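Local coordinates for protein putative gamma-glutamylcyclotransferase PH0828 (Pyrococcus horikoshii, PDB 1V30) that is a putative gamma-glutamylcyclotransferase, an acyltransferase-class enzyme that would probably release gamma-glutamyl groups as 5-oxoproline, at residues L22-L26 against R71-I77; Q41-E45 against P102-I107. All coordinates share one frame. Numbering follows the deposited sequence.

Contact 1 (L22-L26 against R71-I77); sequences LHWYL and RINEIEI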
# COMPACT_ATOMS: atom_id res chain seq x y z
N LEU A 22 -8.34 0.18 6.21
CA LEU A 22 -8.86 -1.11 5.78
C LEU A 22 -8.04 -2.31 6.24
O LEU A 22 -8.19 -3.41 5.71
CB LEU A 22 -8.99 -1.14 4.25
CG LEU A 22 -10.09 -0.24 3.68
CD1 LEU A 22 -10.08 -0.32 2.16
CD2 LEU A 22 -11.45 -0.67 4.23
N HIS A 23 -7.19 -2.11 7.24
CA HIS A 23 -6.36 -3.21 7.69
C HIS A 23 -7.12 -4.41 8.22
O HIS A 23 -6.61 -5.53 8.19
CB HIS A 23 -5.36 -2.76 8.75
CG HIS A 23 -4.35 -3.82 9.09
ND1 HIS A 23 -3.45 -4.29 8.16
CD2 HIS A 23 -4.14 -4.52 10.22
CE1 HIS A 23 -2.72 -5.25 8.72
NE2 HIS A 23 -3.12 -5.41 9.97
N TRP A 24 -8.34 -4.19 8.70
CA TRP A 24 -9.12 -5.31 9.24
C TRP A 24 -9.32 -6.43 8.22
O TRP A 24 -9.57 -7.57 8.60
CB TRP A 24 -10.47 -4.83 9.79
CG TRP A 24 -11.42 -4.26 8.78
CD1 TRP A 24 -11.44 -2.98 8.30
CD2 TRP A 24 -12.52 -4.94 8.16
NE1 TRP A 24 -12.48 -2.82 7.41
CE2 TRP A 24 -13.16 -4.01 7.31
CE3 TRP A 24 -13.03 -6.24 8.25
CZ2 TRP A 24 -14.29 -4.34 6.55
CZ3 TRP A 24 -14.15 -6.57 7.49
CH2 TRP A 24 -14.76 -5.62 6.65
N TYR A 25 -9.19 -6.11 6.94
CA TYR A 25 -9.34 -7.14 5.90
C TYR A 25 -8.20 -8.16 5.95
O TYR A 25 -8.34 -9.27 5.44
CB TYR A 25 -9.36 -6.51 4.50
CG TYR A 25 -10.73 -6.10 4.01
CD1 TYR A 25 -11.21 -4.81 4.21
CD2 TYR A 25 -11.56 -7.02 3.37
CE1 TYR A 25 -12.48 -4.44 3.77
CE2 TYR A 25 -12.83 -6.67 2.93
CZ TYR A 25 -13.29 -5.38 3.14
OH TYR A 25 -14.54 -5.02 2.72
N LEU A 26 -7.09 -7.78 6.57
CA LEU A 26 -5.92 -8.65 6.67
C LEU A 26 -5.69 -9.28 8.04
O LEU A 26 -4.63 -9.84 8.29
CB LEU A 26 -4.67 -7.86 6.28
CG LEU A 26 -4.61 -7.28 4.87
CD1 LEU A 26 -3.34 -6.45 4.71
CD2 LEU A 26 -4.65 -8.40 3.85
N ARG A 71 -11.98 -10.83 -1.80
CA ARG A 71 -12.80 -9.89 -1.05
C ARG A 71 -12.22 -8.48 -1.14
O ARG A 71 -12.95 -7.51 -1.36
CB ARG A 71 -12.90 -10.29 0.42
CG ARG A 71 -13.93 -11.36 0.73
CD ARG A 71 -14.58 -11.09 2.08
NE ARG A 71 -13.60 -10.91 3.15
CZ ARG A 71 -12.85 -11.89 3.66
NH1 ARG A 71 -12.97 -13.12 3.20
NH2 ARG A 71 -11.99 -11.63 4.63
N ILE A 72 -10.91 -8.39 -0.98
CA ILE A 72 -10.23 -7.10 -1.04
C ILE A 72 -10.34 -6.50 -2.44
O ILE A 72 -10.63 -5.31 -2.59
CB ILE A 72 -8.74 -7.24 -0.68
CG1 ILE A 72 -8.60 -7.65 0.78
CG2 ILE A 72 -8.00 -5.93 -0.97
CD1 ILE A 72 -7.17 -7.93 1.21
N ASN A 73 -10.13 -7.33 -3.45
CA ASN A 73 -10.17 -6.87 -4.84
C ASN A 73 -11.58 -6.54 -5.32
O ASN A 73 -11.78 -6.20 -6.48
CB ASN A 73 -9.50 -7.91 -5.74
CG ASN A 73 -8.85 -7.29 -6.97
OD1 ASN A 73 -8.37 -6.16 -6.93
ND2 ASN A 73 -8.82 -8.04 -8.06
N GLU A 74 -12.55 -6.66 -4.42
CA GLU A 74 -13.95 -6.36 -4.72
C GLU A 74 -14.35 -5.04 -4.06
O GLU A 74 -15.35 -4.43 -4.44
CB GLU A 74 -14.87 -7.47 -4.20
CG GLU A 74 -15.14 -8.59 -5.19
CD GLU A 74 -16.15 -9.59 -4.66
OE1 GLU A 74 -16.55 -10.50 -5.42
OE2 GLU A 74 -16.54 -9.48 -3.48
N ILE A 75 -13.57 -4.60 -3.07
CA ILE A 75 -13.85 -3.36 -2.35
C ILE A 75 -14.05 -2.20 -3.34
O ILE A 75 -13.24 -2.00 -4.25
CB ILE A 75 -12.70 -3.02 -1.36
CG1 ILE A 75 -12.51 -4.17 -0.37
CG2 ILE A 75 -13.03 -1.74 -0.60
CD1 ILE A 75 -11.35 -3.99 0.59
N GLU A 76 -15.12 -1.44 -3.14
CA GLU A 76 -15.44 -0.32 -4.02
C GLU A 76 -14.30 0.68 -4.19
O GLU A 76 -14.04 1.14 -5.30
CB GLU A 76 -16.67 0.41 -3.48
CG GLU A 76 -17.37 1.29 -4.50
CD GLU A 76 -17.95 0.49 -5.65
OE1 GLU A 76 -18.46 1.12 -6.60
OE2 GLU A 76 -17.88 -0.76 -5.61
N ILE A 77 -13.61 0.99 -3.10
CA ILE A 77 -12.52 1.96 -3.15
C ILE A 77 -11.37 1.53 -4.06
O ILE A 77 -10.52 2.34 -4.43
CB ILE A 77 -11.98 2.25 -1.71
CG1 ILE A 77 -11.37 3.65 -1.66
CG2 ILE A 77 -10.96 1.20 -1.30
CD1 ILE A 77 -12.39 4.76 -1.76
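In this gamma-glutamylcyclotransferase (AIG2-like) fold, a short 3-10 turn in the loop between strands 8-12 and 30-37 packs against the C-terminal end of helix 66-72 and the turn that follows it. No hydrogen bond crosses the interface; 321 Å² is buried, and the closest contacts are mostly between apolar side-chain atoms. Leu22 comes first: its CD1 lies 3.9 Å from Ile77 CG2 and 4.2 Å from Ile75 CD1, while the same residue touches Thr15 and Leu16, which by similarity bind substrate. Leu22 O accepts a hydrogen bond from Tyr25 N (3.1 Å), and His23 O likewise accepts one from Leu26 N (2.8 Å), so the tight coil presents Leu22 and Tyr25 to the same partner. Tyr25 gives the broadest surface. Tyr25 CB sits 4.0 Å from Ile72 CG1, and the ring reaches across to the turn and the side chain of Arg71, whose guanidinium is held by a salt bridge to Glu67. Leu26 closes the segment from the buried side, with CD2 3.7 Å from Ile72 CD1, near Tyr62 and Val64 of strand 56-64. Across the gap, a type I turn from Ile72 to Ile75 (Ile75 N to Ile72 O, 3.1 Å) ends the helix and points Ile75 at the loop. The next residue, Glu76, is the proton acceptor by similarity, so this packing joins the substrate-loop side of the presumed active site to the backbone carrying its acid. In the turn's contact with the tyrosine, a CH-pi interaction, Ile75 CD1 stands 3.5 Å from the centroid of the Tyr25 ring, 17° off its normal.

Contact 2 (Q41-E45 against P102-I107); sequences QLYFE and PRGKRI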
# COMPACT_ATOMS: atom_id res chain seq x y z
N GLN A 41 6.38 6.23 -6.55
CA GLN A 41 6.25 7.45 -5.75
C GLN A 41 4.92 7.35 -5.02
O GLN A 41 3.99 6.70 -5.49
CB GLN A 41 6.26 8.68 -6.65
CG GLN A 41 7.51 8.82 -7.49
CD GLN A 41 7.55 10.13 -8.23
OE1 GLN A 41 6.52 10.61 -8.71
NE2 GLN A 41 8.73 10.71 -8.34
N LEU A 42 4.83 8.01 -3.87
CA LEU A 42 3.63 7.99 -3.06
C LEU A 42 3.04 9.38 -2.89
O LEU A 42 3.75 10.31 -2.51
CB LEU A 42 3.95 7.41 -1.68
CG LEU A 42 2.81 7.32 -0.65
CD1 LEU A 42 1.71 6.40 -1.16
CD2 LEU A 42 3.36 6.80 0.68
N TYR A 43 1.75 9.51 -3.17
CA TYR A 43 1.03 10.77 -3.03
C TYR A 43 -0.16 10.54 -2.11
O TYR A 43 -0.64 9.41 -1.96
CB TYR A 43 0.52 11.26 -4.39
CG TYR A 43 1.62 11.67 -5.34
CD1 TYR A 43 2.36 10.72 -6.03
CD2 TYR A 43 1.93 13.02 -5.53
CE1 TYR A 43 3.40 11.09 -6.87
CE2 TYR A 43 2.97 13.40 -6.37
CZ TYR A 43 3.70 12.43 -7.03
OH TYR A 43 4.74 12.79 -7.85
N PHE A 44 -0.66 11.61 -1.50
CA PHE A 44 -1.79 11.47 -0.60
C PHE A 44 -2.69 12.69 -0.57
O PHE A 44 -2.22 13.80 -0.33
CB PHE A 44 -1.29 11.14 0.82
CG PHE A 44 -2.39 11.01 1.85
CD1 PHE A 44 -2.43 11.87 2.94
CD2 PHE A 44 -3.36 10.03 1.73
CE1 PHE A 44 -3.43 11.75 3.91
CE2 PHE A 44 -4.37 9.90 2.70
CZ PHE A 44 -4.39 10.76 3.79
N GLU A 45 -3.97 12.48 -0.85
CA GLU A 45 -4.96 13.55 -0.77
C GLU A 45 -5.92 13.03 0.30
O GLU A 45 -5.72 13.28 1.49
CB GLU A 45 -5.70 13.77 -2.09
CG GLU A 45 -6.60 15.01 -2.04
CD GLU A 45 -7.46 15.19 -3.27
OE1 GLU A 45 -7.63 16.35 -3.69
OE2 GLU A 45 -7.98 14.18 -3.80
N PRO A 102 -1.73 11.13 -10.04
CA PRO A 102 -1.85 11.13 -8.58
C PRO A 102 -2.41 12.47 -8.10
O PRO A 102 -2.32 13.48 -8.80
CB PRO A 102 -0.42 10.91 -8.11
CG PRO A 102 0.37 11.62 -9.17
CD PRO A 102 -0.31 11.17 -10.44
N ARG A 103 -3.00 12.46 -6.90
CA ARG A 103 -3.56 13.67 -6.31
C ARG A 103 -2.96 13.88 -4.92
O ARG A 103 -2.55 12.92 -4.26
CB ARG A 103 -5.08 13.56 -6.19
CG ARG A 103 -5.82 13.44 -7.52
CD ARG A 103 -7.32 13.32 -7.33
NE ARG A 103 -7.87 14.46 -6.59
CZ ARG A 103 -8.31 15.59 -7.13
NH1 ARG A 103 -8.28 15.76 -8.45
NH2 ARG A 103 -8.78 16.56 -6.35
N GLY A 104 -2.91 15.13 -4.48
CA GLY A 104 -2.38 15.42 -3.16
C GLY A 104 -0.88 15.64 -3.13
O GLY A 104 -0.20 15.53 -4.14
N LYS A 105 -0.36 15.95 -1.94
CA LYS A 105 1.06 16.21 -1.79
C LYS A 105 1.88 14.93 -1.86
O LYS A 105 1.41 13.85 -1.48
CB LYS A 105 1.34 16.90 -0.45
CG LYS A 105 0.14 17.64 0.12
CD LYS A 105 -0.65 16.74 1.07
CE LYS A 105 -2.13 17.03 1.01
NZ LYS A 105 -2.72 16.50 -0.25
N ARG A 106 3.10 15.04 -2.36
CA ARG A 106 3.97 13.88 -2.45
C ARG A 106 4.55 13.56 -1.08
O ARG A 106 4.93 14.46 -0.33
CB ARG A 106 5.13 14.14 -3.42
CG ARG A 106 6.24 13.11 -3.28
CD ARG A 106 7.30 13.25 -4.36
NE ARG A 106 8.29 12.18 -4.26
CZ ARG A 106 9.21 11.92 -5.18
NH1 ARG A 106 9.28 12.67 -6.27
NH2 ARG A 106 10.06 10.92 -5.01
N ILE A 107 4.59 12.27 -0.75
CA ILE A 107 5.17 11.85 0.52
C ILE A 107 6.59 11.43 0.13
O ILE A 107 6.82 10.32 -0.35
CB ILE A 107 4.38 10.67 1.12
CG1 ILE A 107 2.95 11.14 1.45
CG2 ILE A 107 5.07 10.17 2.39
CD1 ILE A 107 2.11 10.13 2.17
O HOH W 1 7.19 9.35 -3.02
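Strand 40-44 pairs antiparallel with the short strand 105-106 at the edge of a small three-stranded sheet, whose other edge is strand 48-51. Phe44 and Lys105 form a hydrogen-bonded pair, with Phe44 N donating to Lys105 O (3.1 Å); Tyr43 and Arg106 form a non-hydrogen-bonded pair with CA atoms 4.3 Å apart; and Ile107 N donates to Leu42 O (2.8 Å). On the Tyr43 face, the tyrosine ring is the main bump. It fits a hollow formed by Pro102 and Arg106: Pro102 CG lies over the Tyr43 ring, 3.8 Å from its centroid in a CH-pi contact, and Arg106 CB is 3.7 Å from Tyr43 CE2. On the Phe44 face, Ile107 CD1 fills the notch between Leu42 CD2 (3.9 Å) and Phe44 CB (3.8 Å), a patch that Phe112 and Ile115 of the C-terminal region cover; Leu42 also touches Tyr13, a substrate-binding residue by similarity. Beside Phe44 and Glu45, Gly104 has backbone angles that already demand glycine, and a CB would also strike Phe44 O and Glu45 N, whereas the bare Gly104 CA comes to 3.3 Å from Phe44 O. Polar groups finish the seam: Lys105 NZ curls back to donate to Phe44 O (2.7 Å), and a water beyond the last bridge accepts from Leu42 N (2.8 Å) and donates to Ile107 O (2.9 Å). At the far end Glu45 and Arg103 meet in a two-pronged salt bridge, Arg103 NE to Glu45 OE2 at 2.8 Å and Arg103 NH2 to Glu45 OE1 at 2.9 Å.

How the contacts relate
From the N terminus, the chain leaves strand 8-12 and enters the loop at 22-26, then runs through strand 30-37 to strand 40-44. Strands 48-51 and 56-64 follow, and 71-77, the end of helix 66-72 and the turn after it, closes contact 1 across 44 residues. Contact 2, opened at 41-45 inside that loop, closes only at 102-107, after strands 81-86 and 93-98, so the two loops cross rather than nest. Their centres lie 21 Å apart, with nearest atoms about 10 Å apart. Contact 1 ties the loop after the first strand to the helix end; contact 2 completes the separate small sheet beside helix 114-123.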